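Local coordinates for protein bacteriophage virulence determinant (Salmonella enterica subsp. enterica serovar Typhimurium str. 14028S, PDB 6GGR) that probably acts as a zinc-dependent protease of the PipA family, a phage-encoded virulence factor that would cleave host NF-kappaB proteins after delivery into the infected cell, at residues B[80-85]-B[90-95]; B[98-103]-B[170-175]; B[163-168]-B[192-197]. All coordinates share one frame; numbering follows the deposited sequence.

Contact 1: residues B[80-85]-B[90-95]; sequences DAYTQS and RLMNYA
Tyr-82 meets Met-92 and Asn-93 in a buried contact between two consecutive helices joined by a sharp turn at Ser-85, the last turns of helix 64-84 and the middle of helix 86-100. The CA atoms of Tyr-82 and Met-92 lie 8.0 Å apart, so the tyrosine must span the gap with its ring. Its CG is anti to the backbone N (chi1 -159°), which sends the ring across to the second helix. There CE1 rests 3.9 Å from Met-92 CG; the flexible methionine starts toward the ring, then bends at chi2, so that its end leads away from the ring; the side chain also packs on Leu-45 and Tyr-48 of helix 45-49. At the far end of the ring Tyr-82 OH donates to Asn-93 OD1, which lies at the ring edge near its plane, with the amide turned 75° from the ring. The modelled separation from OH to OD1, 2.4 Å, is too short to be taken literally. In the bend, Ser-85 suits its N-cap place because its short OG reaches Phe-88 N. Phenol and amide pair inside an otherwise apolar interface. Tyr-82 OH is also bonded to Leu-40 N, while Asn-93 ND2 bonds to Asp-35 O and Lys-37 O. These three bonds tie the loop before helix 45-49 to the helix pair, and the two at ND2 probably limit rotation of the amide.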
ATOM      1  N   ASP B  80      -7.637  24.212  -2.588  1.00 38.94           N
ATOM      2  CA  ASP B  80      -7.233  24.375  -3.983  1.00 38.35           C
ATOM      3  C   ASP B  80      -8.077  23.510  -4.908  1.00 41.35           C
ATOM      4  O   ASP B  80      -8.488  23.958  -5.985  1.00 44.04           O
ATOM      5  CB  ASP B  80      -5.753  24.033  -4.151  1.00 45.72           C
ATOM      6  CG  ASP B  80      -4.838  25.090  -3.575  1.00 65.67           C
ATOM      7  OD1 ASP B  80      -5.270  26.256  -3.452  1.00 74.36           O
ATOM      8  OD2 ASP B  80      -3.680  24.757  -3.250  1.00 71.64           O
ATOM      9  N   ALA B  81      -8.335  22.261  -4.514  1.00 34.01           N
ATOM     10  CA  ALA B  81      -9.090  21.358  -5.375  1.00 33.93           C
ATOM     11  C   ALA B  81     -10.514  21.853  -5.585  1.00 35.29           C
ATOM     12  O   ALA B  81     -11.058  21.749  -6.691  1.00 36.16           O
ATOM     13  CB  ALA B  81      -9.102  19.953  -4.777  1.00 31.24           C
ATOM     14  N   TYR B  82     -11.137  22.389  -4.538  1.00 41.65           N
ATOM     15  CA  TYR B  82     -12.513  22.856  -4.667  1.00 41.10           C
ATOM     16  C   TYR B  82     -12.592  24.135  -5.493  1.00 44.20           C
ATOM     17  O   TYR B  82     -13.522  24.311  -6.287  1.00 45.31           O
ATOM     18  CB  TYR B  82     -13.121  23.075  -3.285  1.00 43.44           C
ATOM     19  CG  TYR B  82     -14.633  23.075  -3.279  1.00 47.48           C
ATOM     20  CD1 TYR B  82     -15.345  21.887  -3.195  1.00 54.66           C
ATOM     21  CD2 TYR B  82     -15.345  24.262  -3.363  1.00 37.55           C
ATOM     22  CE1 TYR B  82     -16.725  21.883  -3.190  1.00 52.69           C
ATOM     23  CE2 TYR B  82     -16.724  24.268  -3.354  1.00 45.29           C
ATOM     24  CZ  TYR B  82     -17.409  23.076  -3.271  1.00 50.75           C
ATOM     25  OH  TYR B  82     -18.783  23.085  -3.265  1.00 45.37           O
ATOM     26  N   THR B  83     -11.627  25.041  -5.320  1.00 44.73           N
ATOM     27  CA  THR B  83     -11.647  26.287  -6.077  1.00 38.85           C
ATOM     28  C   THR B  83     -11.324  26.060  -7.548  1.00 47.69           C
ATOM     29  O   THR B  83     -11.774  26.831  -8.402  1.00 42.39           O
ATOM     30  CB  THR B  83     -10.654  27.288  -5.480  1.00 58.32           C
ATOM     31  OG1 THR B  83      -9.333  26.730  -5.493  1.00 59.02           O
ATOM     32  CG2 THR B  83     -11.034  27.644  -4.056  1.00 62.02           C
ATOM     33  N   GLN B  84     -10.564  25.008  -7.867  1.00 40.13           N
ATOM     34  CA  GLN B  84     -10.001  24.840  -9.200  1.00 39.99           C
ATOM     35  C   GLN B  84     -10.630  23.720 -10.018  1.00 43.20           C
ATOM     36  O   GLN B  84     -10.566  23.778 -11.250  1.00 45.39           O
ATOM     37  CB  GLN B  84      -8.488  24.576  -9.103  1.00 35.13           C
ATOM     38  CG  GLN B  84      -7.699  25.737  -8.515  1.00 53.81           C
ATOM     39  CD  GLN B  84      -6.233  25.402  -8.293  1.00 79.33           C
ATOM     40  OE1 GLN B  84      -5.809  25.130  -7.168  1.00 76.61           O
ATOM     41  NE2 GLN B  84      -5.451  25.431  -9.364  1.00 99.23           N
ATOM     42  N   SER B  85     -11.190  22.718  -9.364  1.00 28.94           N
ATOM     43  CA  SER B  85     -11.735  21.572 -10.054  1.00 23.06           C
ATOM     44  C   SER B  85     -13.211  21.372  -9.911  1.00 31.49           C
ATOM     45  O   SER B  85     -13.691  21.080  -8.880  1.00 32.98           O
ATOM     46  CB  SER B  85     -11.039  20.266  -9.584  1.00 28.78           C
ATOM     47  OG  SER B  85     -11.537  19.154 -10.200  1.00 31.03           O
ATOM     48  N   ARG B  90     -17.957  18.197  -7.508  1.00 38.93           N
ATOM     49  CA  ARG B  90     -19.065  17.248  -7.589  1.00 44.35           C
ATOM     50  C   ARG B  90     -18.950  16.174  -6.514  1.00 43.10           C
ATOM     51  O   ARG B  90     -19.911  15.900  -5.786  1.00 45.82           O
ATOM     52  CB  ARG B  90     -19.108  16.607  -8.977  1.00 47.66           C
ATOM     53  CG  ARG B  90     -19.467  17.570 -10.097  1.00 46.30           C
ATOM     54  CD  ARG B  90     -19.890  16.842 -11.368  1.00 46.15           C
ATOM     55  NE  ARG B  90     -18.774  16.179 -12.046  1.00 48.19           N
ATOM     56  CZ  ARG B  90     -18.461  14.892 -11.928  1.00 43.02           C
ATOM     57  NH1 ARG B  90     -19.172  14.088 -11.148  1.00 48.15           N
ATOM     58  NH2 ARG B  90     -17.427  14.397 -12.597  1.00 45.70           N
ATOM     59  N   LEU B  91     -17.780  15.545  -6.408  1.00 42.29           N
ATOM     60  CA  LEU B  91     -17.589  14.519  -5.389  1.00 42.65           C
ATOM     61  C   LEU B  91     -17.787  15.101  -3.995  1.00 43.89           C
ATOM     62  O   LEU B  91     -18.522  14.541  -3.174  1.00 46.45           O
ATOM     63  CB  LEU B  91     -16.199  13.899  -5.539  1.00 40.42           C
ATOM     64  CG  LEU B  91     -15.878  13.365  -6.941  1.00 46.04           C
ATOM     65  CD1 LEU B  91     -14.497  12.743  -6.971  1.00 44.95           C
ATOM     66  CD2 LEU B  91     -16.925  12.362  -7.403  1.00 58.18           C
ATOM     67  N   MET B  92     -17.165  16.251  -3.724  1.00 42.30           N
ATOM     68  CA  MET B  92     -17.263  16.861  -2.401  1.00 43.33           C
ATOM     69  C   MET B  92     -18.696  17.276  -2.092  1.00 48.07           C
ATOM     70  O   MET B  92     -19.216  16.991  -1.006  1.00 51.95           O
ATOM     71  CB  MET B  92     -16.332  18.071  -2.317  1.00 43.08           C
ATOM     72  CG  MET B  92     -16.340  18.761  -0.962  1.00 42.02           C
ATOM     73  SD  MET B  92     -15.663  17.703   0.334  1.00 59.81           S
ATOM     74  CE  MET B  92     -16.375  18.465   1.789  1.00 75.42           C
ATOM     75  N   ASN B  93     -19.347  17.966  -3.031  1.00 45.96           N
ATOM     76  CA  ASN B  93     -20.719  18.414  -2.810  1.00 48.66           C
ATOM     77  C   ASN B  93     -21.628  17.237  -2.495  1.00 51.57           C
ATOM     78  O   ASN B  93     -22.348  17.244  -1.491  1.00 55.52           O
ATOM     79  CB  ASN B  93     -21.236  19.169  -4.036  1.00 57.81           C
ATOM     80  CG  ASN B  93     -20.689  20.583  -4.139  1.00 46.52           C
ATOM     81  OD1 ASN B  93     -20.213  21.153  -3.161  1.00 45.65           O
ATOM     82  ND2 ASN B  93     -20.778  21.164  -5.334  1.00 57.95           N
ATOM     83  N   TYR B  94     -21.620  16.218  -3.356  1.00 51.31           N
ATOM     84  CA  TYR B  94     -22.423  15.028  -3.100  1.00 59.30           C
ATOM     85  C   TYR B  94     -22.132  14.468  -1.713  1.00 55.10           C
ATOM     86  O   TYR B  94     -23.045  14.266  -0.903  1.00 60.67           O
ATOM     87  CB  TYR B  94     -22.145  13.985  -4.183  1.00 65.66           C
ATOM     88  CG  TYR B  94     -23.059  12.770  -4.206  1.00 82.01           C
ATOM     89  CD1 TYR B  94     -23.887  12.436  -3.140  1.00 92.23           C
ATOM     90  CD2 TYR B  94     -23.082  11.943  -5.308  1.00 96.75           C
ATOM     91  CE1 TYR B  94     -24.697  11.320  -3.196  1.00101.84           C
ATOM     92  CE2 TYR B  94     -23.874  10.852  -5.361  1.00105.55           C
ATOM     93  CZ  TYR B  94     -24.683  10.534  -4.312  1.00102.01           C
ATOM     94  OH  TYR B  94     -25.482   9.418  -4.387  1.00 95.26           O
ATOM     95  N   ALA B  95     -20.856  14.225  -1.415  1.00 58.14           N
ATOM     96  CA  ALA B  95     -20.499  13.662  -0.119  1.00 60.37           C
ATOM     97  C   ALA B  95     -20.993  14.536   1.028  1.00 58.40           C
ATOM     98  O   ALA B  95     -21.395  14.022   2.079  1.00 58.38           O
ATOM     99  CB  ALA B  95     -18.989  13.472  -0.035  1.00 60.66           C
TER

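Contact 2: residues B[98-103]-B[170-175]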
ATOM      1  N   GLN B  98     -24.707  13.797   1.727  1.00 70.98           N
ATOM      2  CA  GLN B  98     -25.019  12.478   2.270  1.00 74.49           C
ATOM      3  C   GLN B  98     -24.562  12.331   3.715  1.00 81.32           C
ATOM      4  O   GLN B  98     -25.313  11.819   4.553  1.00 94.15           O
ATOM      5  CB  GLN B  98     -24.374  11.383   1.417  1.00 66.02           C
ATOM      6  CG  GLN B  98     -24.770  11.411  -0.040  1.00 71.38           C
ATOM      7  CD  GLN B  98     -26.269  11.526  -0.241  1.00 86.53           C
ATOM      8  OE1 GLN B  98     -26.790  12.610  -0.507  1.00107.24           O
ATOM      9  NE2 GLN B  98     -26.972  10.407  -0.119  1.00 80.20           N
ATOM     10  N   GLU B  99     -23.341  12.768   4.026  1.00 69.90           N
ATOM     11  CA  GLU B  99     -22.727  12.412   5.300  1.00 71.61           C
ATOM     12  C   GLU B  99     -22.000  13.588   5.940  1.00 67.71           C
ATOM     13  O   GLU B  99     -22.210  13.882   7.121  1.00 71.47           O
ATOM     14  CB  GLU B  99     -21.749  11.254   5.099  1.00 76.85           C
ATOM     15  CG  GLU B  99     -22.314  10.092   4.292  1.00 95.96           C
ATOM     16  CD  GLU B  99     -21.325   8.955   4.136  1.00105.34           C
ATOM     17  OE1 GLU B  99     -20.203   9.204   3.643  1.00 98.80           O
ATOM     18  OE2 GLU B  99     -21.666   7.812   4.510  1.00109.63           O
ATOM     19  N   LEU B 100     -21.207  14.287   5.160  1.00 61.42           N
ATOM     20  CA  LEU B 100     -20.313  15.218   5.814  1.00 59.93           C
ATOM     21  C   LEU B 100     -21.033  16.325   6.525  1.00 67.58           C
ATOM     22  O   LEU B 100     -20.472  16.990   7.361  1.00 80.00           O
ATOM     23  CB  LEU B 100     -19.102  15.748   4.970  1.00 56.26           C
ATOM     24  CG  LEU B 100     -18.031  14.742   4.532  1.00 74.86           C
ATOM     25  CD1 LEU B 100     -17.021  15.394   3.609  1.00 91.33           C
ATOM     26  CD2 LEU B 100     -17.307  14.032   5.697  1.00 67.51           C
ATOM     27  N   HIS B 101     -22.255  16.609   6.127  1.00 72.81           N
ATOM     28  CA  HIS B 101     -22.937  17.665   6.860  1.00 65.73           C
ATOM     29  C   HIS B 101     -23.165  17.257   8.308  1.00 68.56           C
ATOM     30  O   HIS B 101     -23.265  18.121   9.187  1.00 69.91           O
ATOM     31  CB  HIS B 101     -24.264  18.002   6.192  1.00 67.41           C
ATOM     32  CG  HIS B 101     -25.253  16.883   6.242  1.00 70.12           C
ATOM     33  ND1 HIS B 101     -26.016  16.613   7.357  1.00 73.51           N
ATOM     34  CD2 HIS B 101     -25.588  15.949   5.322  1.00 70.01           C
ATOM     35  CE1 HIS B 101     -26.789  15.571   7.117  1.00 75.33           C
ATOM     36  NE2 HIS B 101     -26.548  15.148   5.889  1.00 82.27           N
ATOM     37  N   ASP B 102     -23.236  15.954   8.566  1.00 81.03           N
ATOM     38  CA  ASP B 102     -23.431  15.431   9.910  1.00 72.39           C
ATOM     39  C   ASP B 102     -22.098  15.411  10.649  1.00 80.23           C
ATOM     40  O   ASP B 102     -21.153  14.740  10.218  1.00 68.70           O
ATOM     41  CB  ASP B 102     -24.031  14.030   9.838  1.00 75.49           C
ATOM     42  CG  ASP B 102     -24.474  13.509  11.189  1.00 77.41           C
ATOM     43  OD1 ASP B 102     -23.944  13.977  12.219  1.00 77.80           O
ATOM     44  OD2 ASP B 102     -25.355  12.625  11.219  1.00 79.68           O
ATOM     45  N   VAL B 103     -22.030  16.132  11.770  1.00 88.80           N
ATOM     46  CA  VAL B 103     -20.794  16.236  12.535  1.00 89.67           C
ATOM     47  C   VAL B 103     -20.318  14.876  13.029  1.00 90.97           C
ATOM     48  O   VAL B 103     -19.139  14.721  13.368  1.00 89.68           O
ATOM     49  CB  VAL B 103     -20.998  17.222  13.707  1.00 96.48           C
ATOM     50  CG1 VAL B 103     -19.757  17.298  14.593  1.00 92.30           C
ATOM     51  CG2 VAL B 103     -21.356  18.610  13.176  1.00100.32           C
ATOM     52  N   HIS B 170     -11.260   8.253  -2.435  1.00 34.34           N
ATOM     53  CA  HIS B 170     -11.798   7.039  -1.835  1.00 36.53           C
ATOM     54  C   HIS B 170     -12.897   7.376  -0.837  1.00 37.84           C
ATOM     55  O   HIS B 170     -13.968   6.762  -0.838  1.00 44.49           O
ATOM     56  CB  HIS B 170     -10.687   6.248  -1.139  1.00 40.16           C
ATOM     57  CG  HIS B 170      -9.930   5.319  -2.041  1.00 44.64           C
ATOM     58  ND1 HIS B 170     -10.521   4.242  -2.667  1.00 48.30           N
ATOM     59  CD2 HIS B 170      -8.623   5.288  -2.394  1.00 40.91           C
ATOM     60  CE1 HIS B 170      -9.614   3.599  -3.381  1.00 47.27           C
ATOM     61  NE2 HIS B 170      -8.454   4.213  -3.233  1.00 41.78           N
ATOM     62  N   ALA B 171     -12.645   8.371   0.017  1.00 47.46           N
ATOM     63  CA  ALA B 171     -13.554   8.684   1.112  1.00 47.86           C
ATOM     64  C   ALA B 171     -14.816   9.399   0.647  1.00 45.14           C
ATOM     65  O   ALA B 171     -15.851   9.310   1.317  1.00 45.94           O
ATOM     66  CB  ALA B 171     -12.831   9.534   2.154  1.00 46.98           C
ATOM     67  N   LEU B 172     -14.764  10.105  -0.483  1.00 45.06           N
ATOM     68  CA  LEU B 172     -15.936  10.819  -0.980  1.00 39.52           C
ATOM     69  C   LEU B 172     -16.803   9.973  -1.901  1.00 39.96           C
ATOM     70  O   LEU B 172     -17.986  10.290  -2.075  1.00 45.17           O
ATOM     71  CB  LEU B 172     -15.508  12.090  -1.721  1.00 35.80           C
ATOM     72  CG  LEU B 172     -14.657  13.075  -0.919  1.00 38.60           C
ATOM     73  CD1 LEU B 172     -14.114  14.161  -1.832  1.00 36.19           C
ATOM     74  CD2 LEU B 172     -15.465  13.678   0.225  1.00 43.85           C
ATOM     75  N   THR B 173     -16.255   8.901  -2.479  1.00 55.29           N
ATOM     76  CA  THR B 173     -17.005   8.037  -3.382  1.00 57.16           C
ATOM     77  C   THR B 173     -17.244   6.637  -2.836  1.00 65.37           C
ATOM     78  O   THR B 173     -18.094   5.924  -3.377  1.00 55.25           O
ATOM     79  CB  THR B 173     -16.280   7.909  -4.730  1.00 46.56           C
ATOM     80  OG1 THR B 173     -15.022   7.249  -4.541  1.00 52.29           O
ATOM     81  CG2 THR B 173     -16.046   9.272  -5.349  1.00 47.91           C
ATOM     82  N   HIS B 174     -16.523   6.229  -1.792  1.00 84.53           N
ATOM     83  CA  HIS B 174     -16.618   4.886  -1.224  1.00 69.33           C
ATOM     84  C   HIS B 174     -16.307   3.806  -2.251  1.00 64.55           C
ATOM     85  O   HIS B 174     -16.749   2.663  -2.105  1.00 72.96           O
ATOM     86  CB  HIS B 174     -17.999   4.630  -0.606  1.00 61.62           C
ATOM     87  CG  HIS B 174     -18.352   5.576   0.500  1.00 63.67           C
ATOM     88  ND1 HIS B 174     -17.614   5.673   1.660  1.00 62.96           N
ATOM     89  CD2 HIS B 174     -19.357   6.477   0.617  1.00 65.69           C
ATOM     90  CE1 HIS B 174     -18.151   6.590   2.446  1.00 61.29           C
ATOM     91  NE2 HIS B 174     -19.210   7.092   1.836  1.00 65.41           N
ATOM     92  N   LEU B 175     -15.546   4.141  -3.287  1.00 52.22           N
ATOM     93  CA  LEU B 175     -15.193   3.197  -4.336  1.00 58.26           C
ATOM     94  C   LEU B 175     -13.773   2.679  -4.137  1.00 56.38           C
ATOM     95  O   LEU B 175     -12.931   3.320  -3.502  1.00 43.78           O
ATOM     96  CB  LEU B 175     -15.322   3.847  -5.715  1.00 66.41           C
ATOM     97  CG  LEU B 175     -16.687   4.455  -6.057  1.00 64.76           C
ATOM     98  CD1 LEU B 175     -16.690   4.979  -7.485  1.00 75.45           C
ATOM     99  CD2 LEU B 175     -17.815   3.451  -5.854  1.00 59.30           C
TER
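A histidine-carboxylate hydrogen bond between His-174 and Glu-99 lies just beyond the C-terminal end of the helix that carries the zinc ligands His-166 and His-170. His-174 NE2 donates to Glu-99 OE1 over 3.0 Å, with an N-H...O angle of 149°. The oxygen lies in the imidazole plane, but the N-H reaches it from above the carboxylate plane, and the two flat groups stand almost perpendicular at 87°. Glutamate suits the place because its chain, extended beyond CG, spans the distance from helix 86-100. His-174 is the first residue to leave the helix and has positive phi, and its side chain starts toward Glu-99, which it meets with the ring edge. Deeper in, Leu-100 CD1 touches Leu-172 CD2 at 4.1 Å, two branched side chains meeting at about a right angle. On the zinc-site side, His-170 ND1 is fixed by Leu-175 O at 2.7 Å, while its NE2 bonds to Asp-177, the third ligand; no zinc is bound to this chain in the model. The contact joins the last part of helix 86-100 to the end of helix 160-173, with Trp-107 of strand 107-111 packed on Leu-100 and Ala-171, and with Tyr-190 of helix 186-197 lying against Thr-173.

Contact 3: residues B[163-168]-B[192-197]. Unlike the reference sequence in segment 163-168: Gln-167 (reference Glu).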
ATOM      1  N   SER B 163      -1.312  11.907  -3.820  1.00 33.53           N
ATOM      2  CA  SER B 163      -1.594  10.942  -2.761  1.00 32.07           C
ATOM      3  C   SER B 163      -2.769  11.398  -1.905  1.00 25.00           C
ATOM      4  O   SER B 163      -3.656  10.604  -1.571  1.00 32.54           O
ATOM      5  CB  SER B 163      -0.353  10.730  -1.898  1.00 29.89           C
ATOM      6  OG  SER B 163       0.761  10.354  -2.685  1.00 33.14           O
ATOM      7  N   PHE B 164      -2.786  12.680  -1.534  1.00 24.43           N
ATOM      8  CA  PHE B 164      -3.881  13.207  -0.723  1.00 28.39           C
ATOM      9  C   PHE B 164      -5.207  13.112  -1.466  1.00 33.51           C
ATOM     10  O   PHE B 164      -6.214  12.660  -0.910  1.00 29.79           O
ATOM     11  CB  PHE B 164      -3.582  14.655  -0.330  1.00 32.32           C
ATOM     12  CG  PHE B 164      -2.765  14.788   0.927  1.00 34.14           C
ATOM     13  CD1 PHE B 164      -1.579  14.091   1.083  1.00 37.00           C
ATOM     14  CD2 PHE B 164      -3.179  15.629   1.947  1.00 34.63           C
ATOM     15  CE1 PHE B 164      -0.832  14.218   2.237  1.00 42.84           C
ATOM     16  CE2 PHE B 164      -2.436  15.765   3.099  1.00 36.65           C
ATOM     17  CZ  PHE B 164      -1.259  15.059   3.246  1.00 48.47           C
ATOM     18  N   ILE B 165      -5.226  13.537  -2.730  1.00 32.15           N
ATOM     19  CA  ILE B 165      -6.469  13.517  -3.502  1.00 28.40           C
ATOM     20  C   ILE B 165      -6.934  12.084  -3.724  1.00 31.27           C
ATOM     21  O   ILE B 165      -8.133  11.787  -3.651  1.00 29.17           O
ATOM     22  CB  ILE B 165      -6.274  14.263  -4.835  1.00 28.51           C
ATOM     23  CG1 ILE B 165      -5.999  15.753  -4.585  1.00 32.25           C
ATOM     24  CG2 ILE B 165      -7.487  14.077  -5.751  1.00 30.13           C
ATOM     25  CD1 ILE B 165      -7.102  16.484  -3.835  1.00 36.03           C
ATOM     26  N   HIS B 166      -6.000  11.177  -4.001  1.00 31.07           N
ATOM     27  CA  HIS B 166      -6.363   9.778  -4.198  1.00 29.55           C
ATOM     28  C   HIS B 166      -7.082   9.221  -2.976  1.00 28.76           C
ATOM     29  O   HIS B 166      -8.133   8.581  -3.098  1.00 32.83           O
ATOM     30  CB  HIS B 166      -5.112   8.955  -4.510  1.00 30.37           C
ATOM     31  CG  HIS B 166      -5.401   7.525  -4.847  1.00 35.01           C
ATOM     32  ND1 HIS B 166      -5.346   7.038  -6.135  1.00 35.45           N
ATOM     33  CD2 HIS B 166      -5.759   6.480  -4.065  1.00 30.83           C
ATOM     34  CE1 HIS B 166      -5.647   5.752  -6.131  1.00 37.77           C
ATOM     35  NE2 HIS B 166      -5.903   5.388  -4.887  1.00 41.23           N
ATOM     36  N   GLN B 167      -6.530   9.451  -1.783  1.00 38.20           N
ATOM     37  CA  GLN B 167      -7.160   8.929  -0.574  1.00 37.24           C
ATOM     38  C   GLN B 167      -8.482   9.629  -0.298  1.00 40.64           C
ATOM     39  O   GLN B 167      -9.450   8.992   0.134  1.00 40.21           O
ATOM     40  CB  GLN B 167      -6.221   9.082   0.623  1.00 36.96           C
ATOM     41  CG  GLN B 167      -4.905   8.339   0.491  1.00 35.00           C
ATOM     42  CD  GLN B 167      -5.082   6.863   0.200  1.00 37.98           C
ATOM     43  OE1 GLN B 167      -6.098   6.263   0.550  1.00 44.85           O
ATOM     44  NE2 GLN B 167      -4.095   6.273  -0.453  1.00 41.35           N
ATOM     45  N   VAL B 168      -8.546  10.939  -0.534  1.00 37.59           N
ATOM     46  CA  VAL B 168      -9.793  11.667  -0.322  1.00 40.33           C
ATOM     47  C   VAL B 168     -10.860  11.181  -1.293  1.00 37.09           C
ATOM     48  O   VAL B 168     -12.032  11.034  -0.926  1.00 49.17           O
ATOM     49  CB  VAL B 168      -9.553  13.183  -0.446  1.00 38.04           C
ATOM     50  CG1 VAL B 168     -10.878  13.954  -0.505  1.00 41.03           C
ATOM     51  CG2 VAL B 168      -8.715  13.677   0.725  1.00 37.97           C
ATOM     52  N   ASN B 192      -6.772  11.570 -11.663  1.00 27.56           N
ATOM     53  CA  ASN B 192      -6.141  12.141 -12.852  1.00 28.59           C
ATOM     54  C   ASN B 192      -6.862  13.405 -13.306  1.00 27.38           C
ATOM     55  O   ASN B 192      -6.227  14.417 -13.626  1.00 27.45           O
ATOM     56  CB  ASN B 192      -6.121  11.120 -13.989  1.00 29.06           C
ATOM     57  CG  ASN B 192      -5.087  10.025 -13.786  1.00 33.21           C
ATOM     58  OD1 ASN B 192      -4.197  10.130 -12.943  1.00 28.15           O
ATOM     59  ND2 ASN B 192      -5.191   8.971 -14.585  1.00 30.99           N
ATOM     60  N   ILE B 193      -8.195  13.356 -13.360  1.00 34.41           N
ATOM     61  CA  ILE B 193      -8.974  14.476 -13.884  1.00 29.89           C
ATOM     62  C   ILE B 193      -8.892  15.673 -12.946  1.00 33.59           C
ATOM     63  O   ILE B 193      -8.716  16.817 -13.384  1.00 38.56           O
ATOM     64  CB  ILE B 193     -10.434  14.048 -14.105  1.00 31.15           C
ATOM     65  CG1 ILE B 193     -10.504  12.928 -15.144  1.00 33.03           C
ATOM     66  CG2 ILE B 193     -11.285  15.248 -14.541  1.00 33.98           C
ATOM     67  CD1 ILE B 193     -11.848  12.222 -15.199  1.00 37.84           C
ATOM     68  N   ILE B 194      -9.054  15.431 -11.645  1.00 31.87           N
ATOM     69  CA  ILE B 194      -9.008  16.510 -10.663  1.00 26.13           C
ATOM     70  C   ILE B 194      -7.668  17.229 -10.730  1.00 29.99           C
ATOM     71  O   ILE B 194      -7.604  18.464 -10.777  1.00 27.09           O
ATOM     72  CB  ILE B 194      -9.283  15.949  -9.256  1.00 36.43           C
ATOM     73  CG1 ILE B 194     -10.717  15.423  -9.179  1.00 30.11           C
ATOM     74  CG2 ILE B 194      -9.047  17.012  -8.182  1.00 34.94           C
ATOM     75  CD1 ILE B 194     -10.994  14.578  -7.953  1.00 34.08           C
ATOM     76  N   LEU B 195      -6.574  16.465 -10.743  1.00 32.32           N
ATOM     77  CA  LEU B 195      -5.246  17.070 -10.754  1.00 23.31           C
ATOM     78  C   LEU B 195      -5.029  17.915 -12.003  1.00 23.70           C
ATOM     79  O   LEU B 195      -4.467  19.015 -11.926  1.00 28.61           O
ATOM     80  CB  LEU B 195      -4.175  15.985 -10.651  1.00 23.31           C
ATOM     81  CG  LEU B 195      -3.637  15.720  -9.240  1.00 35.09           C
ATOM     82  CD1 LEU B 195      -4.745  15.284  -8.305  1.00 34.22           C
ATOM     83  CD2 LEU B 195      -2.535  14.676  -9.286  1.00 47.18           C
ATOM     84  N   LYS B 196      -5.450  17.422 -13.168  1.00 27.87           N
ATOM     85  CA  LYS B 196      -5.336  18.237 -14.376  1.00 37.27           C
ATOM     86  C   LYS B 196      -6.203  19.484 -14.279  1.00 38.22           C
ATOM     87  O   LYS B 196      -5.808  20.560 -14.741  1.00 27.50           O
ATOM     88  CB  LYS B 196      -5.712  17.422 -15.614  1.00 38.52           C
ATOM     89  CG  LYS B 196      -4.663  16.400 -16.038  1.00 35.67           C
ATOM     90  CD  LYS B 196      -3.334  17.059 -16.386  1.00 37.19           C
ATOM     91  CE  LYS B 196      -2.351  16.054 -16.968  1.00 38.49           C
ATOM     92  NZ  LYS B 196      -0.979  16.627 -17.122  1.00 44.79           N
ATOM     93  N   GLU B 197      -7.392  19.359 -13.686  1.00 31.35           N
ATOM     94  CA  GLU B 197      -8.235  20.530 -13.472  1.00 35.35           C
ATOM     95  C   GLU B 197      -7.605  21.513 -12.493  1.00 34.77           C
ATOM     96  O   GLU B 197      -7.920  22.709 -12.543  1.00 34.11           O
ATOM     97  CB  GLU B 197      -9.616  20.102 -12.969  1.00 33.24           C
ATOM     98  CG  GLU B 197     -10.477  19.403 -14.017  1.00 37.36           C
ATOM     99  CD  GLU B 197     -11.863  19.035 -13.499  1.00 39.48           C
ATOM    100  OE1 GLU B 197     -12.140  19.265 -12.304  1.00 38.55           O
ATOM    101  OE2 GLU B 197     -12.679  18.519 -14.292  1.00 35.70           O
TER
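Ser-163 OG is gripped by three groups: Asp-139 OD2, the backbone oxygen of Asp-159, just before the helix begins, and a basic side chain of the bound partner protein. A small hydroxyl suits this place because it can meet the backbone oxygen one turn back and still reach partners beyond; its one proton is probably shared between the two oxygens. Two residues on, the same helix presents Ile-165 to helix 186-197, and there the contact becomes wholly apolar. The CA atoms of Ile-165 and Ile-194 are 8.2 Å apart, and both side chains point into the interface. The CG2 methyl of Ile-165, anti to the backbone N, meets Ile-194 CG2 at 4.1 Å. Leu-195 comes alongside from the neighbouring position, running past Ile-165 in the opposite sense: its CD1 methyl packs 3.9 Å from Ile-165 CB and 4.0 Å from Ile-165 CG1. Leu-195 leaves its backbone neither toward nor away from the other helix, and a chi1 of -96°, off the usual values, helps to bring that methyl onto the isoleucine. Branched side chains suit such a seam, since their compact methyls fill the space between two helices without needing polar partners. Ile-77 of helix 64-84 also touches Ile-165, and Phe-88 of helix 86-100 touches Ile-194. On the next position His-166, a zinc ligand, packs on Val-187, Val-188 and Thr-191 of helix 186-197. Its spacing to His-170 is that of the HEXXH zinc-protease motif, although Gln-167 stands here where the reference sequence has glutamate. No hydrogen bond crosses between 163-168 and 192-197. Van der Waals contact alone therefore joins these two segments, so that an apolar layer backs a metal-site helix whose polar side faces the partner protein.

In the fold
From the N terminus, contact 1 comes first and closes the short turn between helices 64-84 and 86-100, with four helical residues between its segments. The latter helix runs on into contact 2, which closes a much longer loop, holding most of the strands, by bringing 98-103 to 170-175. Contact 3 crosses contact 2: its segment 163-168 lies earlier on helix 160-173, within that loop, while 192-197 follows it on helix 186-197. Contacts 1 and 2 also touch directly, where Ala-95 CB packs 3.5 Å from Leu-172 CD2. Leu-91 meets Ile-194 between contacts 1 and 3. Together they gather helices 64-84, 86-100 and 186-197 around helix 160-173, which carries two zinc ligands.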